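Protein adenylyltransferase MntA (Shewanella oneidensis MR-1, PDB 6M6U) neutralises its cognate toxin HepT as an antitoxin, mostly by successively transferring three AMP groups from ATP to a tyrosine of the toxin. Local coordinates at residues A116-Q119 against A120-D124. The protein carries 2 engineered substitutions. Numbering follows the deposited sequence.
Sequences AERQ and AIIDD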
# COMPACT_ATOMS: atom_id res chain seq x y z
N ALA E 116 2.03 35.17 -0.47
CA ALA E 116 3.14 36.11 -0.33
C ALA E 116 4.25 35.52 0.53
O ALA E 116 5.43 35.64 0.20
CB ALA E 116 2.65 37.44 0.24
N GLU E 117 3.88 34.85 1.63
CA GLU E 117 4.88 34.31 2.55
C GLU E 117 5.73 33.22 1.90
O GLU E 117 6.93 33.11 2.17
CB GLU E 117 4.20 33.76 3.81
CG GLU E 117 3.66 34.80 4.77
CD GLU E 117 2.75 34.19 5.82
OE1 GLU E 117 2.57 32.95 5.81
OE2 GLU E 117 2.22 34.95 6.66
N ARG E 118 5.11 32.38 1.07
CA ARG E 118 5.76 31.15 0.61
C ARG E 118 6.09 31.16 -0.87
O ARG E 118 6.49 30.12 -1.41
CB ARG E 118 4.88 29.95 0.93
CG ARG E 118 3.66 29.87 0.04
CD ARG E 118 2.82 28.66 0.32
NE ARG E 118 1.78 28.51 -0.68
CZ ARG E 118 1.16 27.36 -0.95
NH1 ARG E 118 1.49 26.26 -0.28
NH2 ARG E 118 0.22 27.32 -1.89
N GLN E 119 5.91 32.30 -1.56
CA GLN E 119 6.15 32.34 -3.00
C GLN E 119 7.58 31.92 -3.33
O GLN E 119 7.82 31.25 -4.34
CB GLN E 119 5.84 33.73 -3.55
CG GLN E 119 5.95 33.84 -5.07
CD GLN E 119 4.90 33.02 -5.80
OE1 GLN E 119 3.75 32.91 -5.36
NE2 GLN E 119 5.29 32.42 -6.92
N ALA E 120 8.55 32.30 -2.48
CA ALA E 120 9.93 31.94 -2.75
C ALA E 120 10.14 30.43 -2.66
O ALA E 120 10.93 29.86 -3.43
CB ALA E 120 10.86 32.66 -1.78
N ILE E 121 9.46 29.77 -1.73
CA ILE E 121 9.55 28.31 -1.63
C ILE E 121 8.93 27.66 -2.86
O ILE E 121 9.46 26.68 -3.39
CB ILE E 121 8.89 27.82 -0.33
CG1 ILE E 121 9.68 28.30 0.88
CG2 ILE E 121 8.76 26.30 -0.34
CD1 ILE E 121 8.97 28.05 2.20
N ILE E 122 7.80 28.18 -3.33
CA ILE E 122 7.13 27.59 -4.49
C ILE E 122 7.97 27.77 -5.75
O ILE E 122 8.13 26.84 -6.55
CB ILE E 122 5.72 28.17 -4.66
CG1 ILE E 122 4.81 27.70 -3.51
CG2 ILE E 122 5.14 27.77 -6.00
CD1 ILE E 122 3.35 28.07 -3.71
N ASP E 123 8.53 28.97 -5.95
CA ASP E 123 9.36 29.20 -7.13
C ASP E 123 10.61 28.33 -7.11
O ASP E 123 11.03 27.81 -8.15
CB ASP E 123 9.73 30.68 -7.25
CG ASP E 123 8.51 31.59 -7.28
OD1 ASP E 123 7.38 31.05 -7.25
OD2 ASP E 123 8.68 32.82 -7.34
N ASP E 124 11.21 28.16 -5.93
CA ASP E 124 12.35 27.27 -5.78
C ASP E 124 12.02 25.87 -6.30
O ASP E 124 12.66 25.36 -7.22
CB ASP E 124 12.77 27.24 -4.30
CG ASP E 124 13.89 26.24 -3.99
OD1 ASP E 124 14.16 25.31 -4.78
OD2 ASP E 124 14.52 26.39 -2.93
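Arg118 and Ile122, one helical turn apart, illustrate how a side chain can serve its own helix and a partner protein at once. From CB, the Arg118 chain starts with CG wedged between the backbone N and the carbonyl carbon (chi1 73°), then runs extended to NE. Arg118 CG and CD pass Ile122 CD1 more loosely, and Arg118 NE comes nearest, 3.4 Å from that methyl, and also bonds to Gln115 OE1. At the tip, Ile122 CD1 lies over one face of the guanidinium, offset toward its rim, while the N-H groups go to polar partners. NH1 reaches Pro66 O of a HepT chain, and NH2 forms a salt bridge with Asp3 of another HepT chain. In the backbone, Ile122 N donates to Arg118 O at 3.0 Å.

One residue on, Gln119 and Asp123 repeat the spacing with polar ends. Asp123 N bonds to Gln119 O, and Gln119, bent at chi2, turns its amide to the Asp123 carboxylate, the two planes 61° apart. Gln119 NE2 and Asp123 OD1 come within 2.5 Å, a weak and doubtful bond, its N-H...O angle only 119°.

Both i to i+4 pairs span a kink at Ala120 and Ile121, near the C-terminal end of helix 97-125, one of two helices important for binding HepT.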